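Local structure of heavy-metal chelation domain-containing protein (3NPG) at residues L30-V35 against T196-Q201; V35-E38 against R43-G46; E224-K229 against E239-K244. The protein is of unknown function but may chelate heavy-metal ions, with a Rossmann-like half joined to a smaller alpha/beta half. One frame throughout, in Å; residues are numbered along the deposited sequence.

Interaction 1: L30-V35 against T196-Q201. With ACT (acetate ion), chain E.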
loop_
_atom_site.group_PDB
_atom_site.type_symbol
_atom_site.label_atom_id
_atom_site.label_comp_id
_atom_site.label_asym_id
_atom_site.label_seq_id
_atom_site.Cartn_x
_atom_site.Cartn_y
_atom_site.Cartn_z
ATOM N N LEU A 30 9.545 10.418 -11.988
ATOM C CA LEU A 30 9.635 8.964 -11.905
ATOM C C LEU A 30 10.310 8.372 -13.163
ATOM O O LEU A 30 10.082 8.860 -14.273
ATOM C CB LEU A 30 8.235 8.349 -11.719
ATOM C CG LEU A 30 7.572 8.571 -10.354
ATOM C CD1 LEU A 30 6.109 8.227 -10.410
ATOM C CD2 LEU A 30 8.259 7.758 -9.267
ATOM N N PRO A 31 11.142 7.306 -13.016
ATOM C CA PRO A 31 11.485 6.594 -11.764
ATOM C C PRO A 31 12.493 7.347 -10.892
ATOM O O PRO A 31 12.608 7.061 -9.697
ATOM C CB PRO A 31 12.050 5.265 -12.278
ATOM C CG PRO A 31 12.673 5.615 -13.599
ATOM C CD PRO A 31 11.789 6.684 -14.191
ATOM N N TYR A 32 13.214 8.316 -11.483
ATOM C CA TYR A 32 14.268 9.027 -10.778
ATOM C C TYR A 32 14.089 10.519 -10.774
ATOM O O TYR A 32 13.659 11.106 -11.777
ATOM C CB TYR A 32 15.643 8.664 -11.362
ATOM C CG TYR A 32 16.131 7.305 -10.927
ATOM C CD1 TYR A 32 15.735 6.155 -11.597
ATOM C CD2 TYR A 32 16.963 7.163 -9.821
ATOM C CE1 TYR A 32 16.127 4.893 -11.158
ATOM C CE2 TYR A 32 17.381 5.909 -9.388
ATOM C CZ TYR A 32 16.959 4.774 -10.059
ATOM O OH TYR A 32 17.358 3.534 -9.633
ATOM N N THR A 33 14.448 11.152 -9.643
ATOM C CA THR A 33 14.563 12.595 -9.522
ATOM C C THR A 33 15.958 12.945 -10.003
ATOM O O THR A 33 16.910 12.228 -9.683
ATOM C CB THR A 33 14.352 13.025 -8.054
ATOM O OG1 THR A 33 13.010 12.732 -7.670
ATOM C CG2 THR A 33 14.647 14.497 -7.823
ATOM N N TRP A 34 16.082 13.971 -10.842
ATOM C CA TRP A 34 17.383 14.329 -11.389
ATOM C C TRP A 34 17.713 15.794 -11.227
ATOM O O TRP A 34 16.815 16.631 -11.158
ATOM C CB TRP A 34 17.505 13.895 -12.857
ATOM C CG TRP A 34 16.439 14.447 -13.746
ATOM C CD1 TRP A 34 15.266 13.844 -14.091
ATOM C CD2 TRP A 34 16.467 15.698 -14.438
ATOM N NE1 TRP A 34 14.559 14.646 -14.955
ATOM C CE2 TRP A 34 15.279 15.787 -15.195
ATOM C CE3 TRP A 34 17.385 16.764 -14.491
ATOM C CZ2 TRP A 34 14.977 16.901 -15.983
ATOM C CZ3 TRP A 34 17.082 17.864 -15.270
ATOM C CH2 TRP A 34 15.887 17.929 -15.999
ATOM N N VAL A 35 19.011 16.104 -11.153
ATOM C CA VAL A 35 19.513 17.472 -11.056
ATOM C C VAL A 35 20.654 17.640 -12.052
ATOM O O VAL A 35 21.635 16.887 -12.000
ATOM C CB VAL A 35 19.950 17.830 -9.599
ATOM C CG1 VAL A 35 20.792 19.098 -9.572
ATOM C CG2 VAL A 35 18.738 17.964 -8.674
ATOM N N THR A 196 24.359 -0.018 -3.534
ATOM C CA THR A 196 24.190 -0.184 -4.977
ATOM C C THR A 196 22.990 0.563 -5.553
ATOM O O THR A 196 21.917 0.585 -4.948
ATOM C CB THR A 196 24.191 -1.679 -5.356
ATOM O OG1 THR A 196 24.192 -1.801 -6.779
ATOM C CG2 THR A 196 23.003 -2.438 -4.768
ATOM N N GLY A 197 23.170 1.105 -6.757
ATOM C CA GLY A 197 22.113 1.801 -7.479
ATOM C C GLY A 197 22.497 3.186 -7.956
ATOM O O GLY A 197 23.439 3.792 -7.435
ATOM N N PRO A 198 21.719 3.759 -8.911
ATOM C CA PRO A 198 22.034 5.123 -9.405
ATOM C C PRO A 198 22.030 6.215 -8.318
ATOM O O PRO A 198 22.660 7.248 -8.506
ATOM C CB PRO A 198 20.951 5.377 -10.465
ATOM C CG PRO A 198 20.496 4.029 -10.881
ATOM C CD PRO A 198 20.593 3.161 -9.655
ATOM N N THR A 199 21.334 5.984 -7.178
ATOM C CA THR A 199 21.313 6.960 -6.072
ATOM C C THR A 199 22.693 6.987 -5.328
ATOM O O THR A 199 22.982 7.931 -4.581
ATOM C CB THR A 199 20.113 6.686 -5.122
ATOM O OG1 THR A 199 18.934 6.446 -5.900
ATOM C CG2 THR A 199 19.864 7.829 -4.148
ATOM N N GLY A 200 23.533 5.985 -5.600
ATOM C CA GLY A 200 24.866 5.884 -5.014
ATOM C C GLY A 200 25.940 6.582 -5.829
ATOM O O GLY A 200 27.114 6.211 -5.755
ATOM N N GLN A 201 25.550 7.634 -6.588
ATOM C CA GLN A 201 26.465 8.420 -7.431
ATOM C C GLN A 201 27.350 9.351 -6.603
ATOM O O GLN A 201 28.201 10.043 -7.165
ATOM C CB GLN A 201 25.670 9.243 -8.459
ATOM C CG GLN A 201 25.245 8.462 -9.693
ATOM C CD GLN A 201 24.353 9.284 -10.596
ATOM O OE1 GLN A 201 23.589 10.140 -10.146
ATOM N NE2 GLN A 201 24.403 9.013 -11.890
HETATM C C ACT E . 18.659 3.187 -6.434
HETATM O O ACT E . 19.026 3.612 -5.385
HETATM O OXT ACT E . 18.378 3.960 -7.284
HETATM C CH3 ACT E . 18.533 1.683 -6.664
#
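An acetate-filled pocket at the junction of the two halves of the chain brings Tyr-32, at the start of strand 32-38, up against Pro-198 and Thr-199 in the loop that follows strand 192-196 of the Rossmann-like sheet. The acetate probably came from the crystallisation liquor, so it says only that a small carboxylate can sit here, and no natural ligand is implied. Tyr-32 OH donates to acetate OXT at 2.6 Å, and that oxygen lies at the ring's edge, in its plane. Thr-199 reaches the same ion from the loop: its OG1 is 2.9 Å from acetate O and equally 2.9 Å from acetate OXT. A chi1 of -45° sets OG1 beside its own backbone N, the turn that brings it to both acetate oxygens. The Pro-198 ring crosses the tyrosine at roughly a right angle, bringing CG to 3.7 Å from Tyr-32 CZ and CD to 3.3 Å from Tyr-32 OH. Gly-197 offers its CA to the acetate methyl, 3.7 Å from CH3, and a bond of 2.9 Å from Gly-200 N to Gly-197 O draws the loop into a tight turn. No hydrogen bond links the two segments directly; the acetate bridges them. Strand 43-49 backs the contact: Tyr-32 rests on Met-49, whose backbone N also bonds Thr-199 OG1, and Pro-198 packs on Val-47, while Asn-90 of helix 79-96 holds the carbonyl of Thr-199.

Interaction 2: V35-E38 against R43-G46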
loop_
_atom_site.group_PDB
_atom_site.type_symbol
_atom_site.label_atom_id
_atom_site.label_comp_id
_atom_site.label_asym_id
_atom_site.label_seq_id
_atom_site.Cartn_x
_atom_site.Cartn_y
_atom_site.Cartn_z
ATOM N N VAL A 35 19.011 16.104 -11.153
ATOM C CA VAL A 35 19.513 17.472 -11.056
ATOM C C VAL A 35 20.654 17.640 -12.052
ATOM O O VAL A 35 21.635 16.887 -12.000
ATOM C CB VAL A 35 19.950 17.830 -9.599
ATOM C CG1 VAL A 35 20.792 19.098 -9.572
ATOM C CG2 VAL A 35 18.738 17.964 -8.674
ATOM N N LEU A 36 20.496 18.570 -13.004
ATOM C CA LEU A 36 21.520 18.851 -14.006
ATOM C C LEU A 36 22.349 20.072 -13.578
ATOM O O LEU A 36 21.783 21.119 -13.252
ATOM C CB LEU A 36 20.861 19.090 -15.382
ATOM C CG LEU A 36 21.807 19.267 -16.576
ATOM C CD1 LEU A 36 22.713 18.050 -16.751
ATOM C CD2 LEU A 36 21.024 19.535 -17.853
ATOM N N VAL A 37 23.684 19.914 -13.504
ATOM C CA VAL A 37 24.579 21.009 -13.097
ATOM C C VAL A 37 25.607 21.324 -14.181
ATOM O O VAL A 37 25.829 20.504 -15.071
ATOM C CB VAL A 37 25.257 20.749 -11.716
ATOM C CG1 VAL A 37 24.219 20.626 -10.608
ATOM C CG2 VAL A 37 26.164 19.513 -11.762
ATOM N N GLU A 38 26.249 22.506 -14.099
ATOM C CA GLU A 38 27.265 22.904 -15.070
ATOM C C GLU A 38 28.441 23.608 -14.405
ATOM O O GLU A 38 28.248 24.483 -13.552
ATOM C CB GLU A 38 26.653 23.792 -16.163
ATOM C CG GLU A 38 27.597 24.084 -17.321
ATOM C CD GLU A 38 26.960 24.790 -18.499
ATOM O OE1 GLU A 38 26.033 25.602 -18.281
ATOM O OE2 GLU A 38 27.415 24.557 -19.643
ATOM N N ARG A 43 29.047 19.674 -18.103
ATOM C CA ARG A 43 27.835 19.361 -17.335
ATOM C C ARG A 43 27.904 17.987 -16.647
ATOM O O ARG A 43 28.677 17.116 -17.061
ATOM C CB ARG A 43 26.585 19.443 -18.233
ATOM C CG ARG A 43 26.190 20.861 -18.602
ATOM C CD ARG A 43 24.923 20.893 -19.428
ATOM N NE ARG A 43 24.500 22.265 -19.706
ATOM C CZ ARG A 43 23.415 22.579 -20.405
ATOM N NH1 ARG A 43 22.638 21.624 -20.903
ATOM N NH2 ARG A 43 23.096 23.851 -20.608
ATOM N N ALA A 44 27.075 17.792 -15.601
ATOM C CA ALA A 44 26.989 16.522 -14.873
ATOM C C ALA A 44 25.559 16.273 -14.422
ATOM O O ALA A 44 24.881 17.200 -13.965
ATOM C CB ALA A 44 27.915 16.540 -13.669
ATOM N N LEU A 45 25.088 15.029 -14.561
ATOM C CA LEU A 45 23.725 14.682 -14.179
ATOM C C LEU A 45 23.701 13.761 -12.962
ATOM O O LEU A 45 24.285 12.680 -12.984
ATOM C CB LEU A 45 22.978 14.043 -15.369
ATOM C CG LEU A 45 21.459 13.847 -15.209
ATOM C CD1 LEU A 45 20.742 15.178 -15.024
ATOM C CD2 LEU A 45 20.892 13.129 -16.394
ATOM N N GLY A 46 23.051 14.218 -11.905
ATOM C CA GLY A 46 22.882 13.441 -10.689
ATOM C C GLY A 46 21.453 12.982 -10.520
ATOM O O GLY A 46 20.519 13.728 -10.840
#
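The guanidinium of Arg-43 meets the carboxylate of Glu-38 with the two planes 74° apart: Glu-38 CD lies at the guanidinium edge, in its plane, while OE2 and the CD2 methyl of Leu-36 both approach obliquely. The pair sits beside the turn of a beta hairpin, strands 32-38 and 43-49, and its salt bridge is a long one, 3.7 Å from Glu-38 OE2 to Arg-43 NE. Much of the touching is in fact aliphatic, with Glu-38 CG 3.7 Å from Arg-43 CG. The arginine runs extended from CG to NE across the face that carries Leu-36, so that NH1 ends near its CD2 methyl.

On the same face Leu-36 and Leu-45 stand as a non-hydrogen-bonded pair. Each carries CG anti to its backbone N, which turns the branched ends inward until they cross at about a right angle, CD1 of Leu-36 3.9 Å from CD1 of Leu-45. Helix 223-232 packs on this side through Ile-223 and Leu-227. The other face carries Val-35, Val-37 and Ala-44 and is packed by helices 79-96 and 67-72; there Val-37 CG2 lies 3.9 Å from Ala-44 CB.

Two hydrogen-bonded pairs lock the backbones. Val-35 N gives to Gly-46 O at 2.8 Å and Gly-46 N returns to Val-35 O; two residues on, Val-37 N gives to Ala-44 O. Strand 22-27 binds the far edge of 32-38, making it the middle strand of three. In the return bond of the Val-37 and Ala-44 pair, Ala-44 N reaches Val-37 O at 3.0 Å from a position tilted 35° out of the carbonyl plane, and Arg-43 CA approaches that same oxygen at 3.2 Å in a CA-H...O contact.

Interaction 3: E224-K229 against E239-K244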
loop_
_atom_site.group_PDB
_atom_site.type_symbol
_atom_site.label_atom_id
_atom_site.label_comp_id
_atom_site.label_asym_id
_atom_site.label_seq_id
_atom_site.Cartn_x
_atom_site.Cartn_y
_atom_site.Cartn_z
ATOM N N GLU A 224 22.240 14.315 -22.679
ATOM C CA GLU A 224 21.056 14.641 -23.482
ATOM C C GLU A 224 20.150 13.429 -23.712
ATOM O O GLU A 224 18.941 13.522 -23.498
ATOM C CB GLU A 224 21.459 15.287 -24.822
ATOM C CG GLU A 224 22.018 16.696 -24.677
ATOM C CD GLU A 224 21.045 17.722 -24.119
ATOM O OE1 GLU A 224 19.860 17.709 -24.528
ATOM O OE2 GLU A 224 21.476 18.554 -23.288
ATOM N N LYS A 225 20.737 12.285 -24.127
ATOM C CA LYS A 225 19.972 11.059 -24.390
ATOM C C LYS A 225 19.384 10.462 -23.100
ATOM O O LYS A 225 18.256 9.963 -23.115
ATOM C CB LYS A 225 20.828 10.024 -25.129
ATOM C CG LYS A 225 21.119 10.388 -26.578
ATOM C CD LYS A 225 21.626 9.184 -27.360
ATOM C CE LYS A 225 21.940 9.528 -28.794
ATOM N NZ LYS A 225 22.281 8.316 -29.586
ATOM N N ALA A 226 20.142 10.542 -21.977
ATOM C CA ALA A 226 19.691 10.039 -20.676
ATOM C C ALA A 226 18.542 10.889 -20.104
ATOM O O ALA A 226 17.622 10.337 -19.509
ATOM C CB ALA A 226 20.848 9.995 -19.699
ATOM N N LEU A 227 18.586 12.234 -20.313
ATOM C CA LEU A 227 17.514 13.146 -19.871
ATOM C C LEU A 227 16.214 12.864 -20.601
ATOM O O LEU A 227 15.145 12.921 -19.997
ATOM C CB LEU A 227 17.921 14.616 -20.080
ATOM C CG LEU A 227 18.751 15.243 -18.970
ATOM C CD1 LEU A 227 19.215 16.617 -19.361
ATOM C CD2 LEU A 227 17.973 15.304 -17.678
ATOM N N VAL A 228 16.302 12.539 -21.903
ATOM C CA VAL A 228 15.138 12.180 -22.713
ATOM C C VAL A 228 14.450 10.950 -22.122
ATOM O O VAL A 228 13.236 10.955 -21.941
ATOM C CB VAL A 228 15.532 11.973 -24.208
ATOM C CG1 VAL A 228 14.425 11.263 -24.983
ATOM C CG2 VAL A 228 15.885 13.303 -24.867
ATOM N N LYS A 229 15.237 9.933 -21.741
ATOM C CA LYS A 229 14.696 8.706 -21.156
ATOM C C LYS A 229 14.188 8.929 -19.731
ATOM O O LYS A 229 13.144 8.387 -19.372
ATOM C CB LYS A 229 15.734 7.568 -21.207
ATOM C CG LYS A 229 16.225 7.236 -22.632
ATOM C CD LYS A 229 15.161 6.516 -23.469
ATOM C CE LYS A 229 15.687 6.143 -24.833
ATOM N NZ LYS A 229 14.622 5.579 -25.700
ATOM N N GLU A 239 19.643 3.788 -18.207
ATOM C CA GLU A 239 20.714 2.867 -17.819
ATOM C C GLU A 239 21.665 2.598 -19.000
ATOM O O GLU A 239 22.875 2.474 -18.798
ATOM C CB GLU A 239 20.106 1.548 -17.305
ATOM C CG GLU A 239 21.062 0.696 -16.493
ATOM C CD GLU A 239 20.430 -0.539 -15.879
ATOM O OE1 GLU A 239 19.732 -1.279 -16.611
ATOM O OE2 GLU A 239 20.651 -0.779 -14.671
ATOM N N SER A 240 21.114 2.533 -20.236
ATOM C CA SER A 240 21.906 2.277 -21.448
ATOM C C SER A 240 22.774 3.484 -21.839
ATOM O O SER A 240 23.721 3.333 -22.612
ATOM C CB SER A 240 21.001 1.877 -22.609
ATOM O OG SER A 240 20.114 2.928 -22.952
ATOM N N GLU A 241 22.453 4.678 -21.303
ATOM C CA GLU A 241 23.224 5.900 -21.574
ATOM C C GLU A 241 24.217 6.171 -20.437
ATOM O O GLU A 241 24.706 7.296 -20.289
ATOM C CB GLU A 241 22.280 7.106 -21.772
ATOM C CG GLU A 241 21.336 6.963 -22.958
ATOM C CD GLU A 241 21.995 6.894 -24.324
ATOM O OE1 GLU A 241 23.162 7.334 -24.452
ATOM O OE2 GLU A 241 21.311 6.481 -25.287
ATOM N N SER A 242 24.530 5.129 -19.648
ATOM C CA SER A 242 25.431 5.239 -18.511
ATOM C C SER A 242 26.398 4.064 -18.461
ATOM O O SER A 242 26.189 3.063 -19.150
ATOM C CB SER A 242 24.635 5.305 -17.209
ATOM O OG SER A 242 23.765 6.424 -17.190
ATOM N N ILE A 243 27.457 4.176 -17.635
ATOM C CA ILE A 243 28.406 3.086 -17.413
ATOM C C ILE A 243 28.432 2.692 -15.945
ATOM O O ILE A 243 28.624 3.547 -15.081
ATOM C CB ILE A 243 29.830 3.399 -17.971
ATOM C CG1 ILE A 243 30.325 4.796 -17.533
ATOM C CG2 ILE A 243 29.870 3.242 -19.490
ATOM C CD1 ILE A 243 31.386 4.769 -16.499
ATOM N N LYS A 244 28.170 1.410 -15.654
ATOM C CA LYS A 244 28.161 0.900 -14.286
ATOM C C LYS A 244 29.580 0.806 -13.728
ATOM O O LYS A 244 30.504 0.472 -14.459
ATOM C CB LYS A 244 27.469 -0.469 -14.226
ATOM C CG LYS A 244 25.954 -0.400 -14.401
ATOM C CD LYS A 244 25.324 -1.788 -14.391
ATOM C CE LYS A 244 23.833 -1.729 -14.606
ATOM N NZ LYS A 244 23.237 -3.086 -14.716
#
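Glu-241 lays its carboxylate against the aliphatic part of Lys-225, the two side chains crossing at a slant. CD of the glutamate is 3.4 Å from Lys-225 CB, and its OE2 is likewise 3.4 Å from Lys-225 CD, so it is the methylene chain that the acid meets. The ammonium has moved past: Lys-225 runs extended beyond CG and leaves NZ 4.8 Å from Glu-241 OE2, too far for a salt bridge although the opposite charges probably still attract. A bend at chi2 (-64°) folds the glutamate over the helix surface instead of letting it stretch outward. Closer to the backbone, Glu-241 CB touches Ala-226 CB at 3.8 Å; Ala-226, which also packs on Val-220, meets the turn there.

Glu-241 is presented by a type I beta turn from Glu-239 to Ser-242, closed by a bond of 3.2 Å from Ser-242 N to Glu-239 O. Ser-240 OG and Ser-242 OG fasten the turn to the carbonyls of Gly-237 and Phe-238 at the end of helix 235-239. Within the same segment, Lys-244 NZ forms a salt bridge with Glu-239 OE2 at 3.5 Å. One helical turn beyond Lys-225, Lys-229 has its salt bridge to Glu-63 of the second subunit.

No hydrogen bond crosses between the segments; the backbone of Glu-241 is bonded instead to Thr-221. The contact thus lays helix 223-232 beside the turn that leads into strand 242-248, the antiparallel strand, outermost within this chain, added beside 214-220 to the parallel strands of this Rossmann-like sheet.

Overall arrangement
Along the chain, interactions 1 and 2 start from one strand, 32-38, and share Val-35, whereas interaction 3 opens only after both have closed. Their centres form a compact triangle, 12 to 13 Å apart. Interaction 2 builds the hairpin within the small antiparallel sheet; interaction 1 ties the beginning of that hairpin to a loop of the Rossmann-like sheet, and interaction 3 lies in the C-terminal part of the latter half. Leu-227 joins all three, packing on Trp-34, Leu-36 and Leu-45. Helix 223-232, which belongs to the Rossmann-like half, therefore packs on the three-stranded sheet of the other half, and residues of both 30-35 and 224-229 also meet the second subunit.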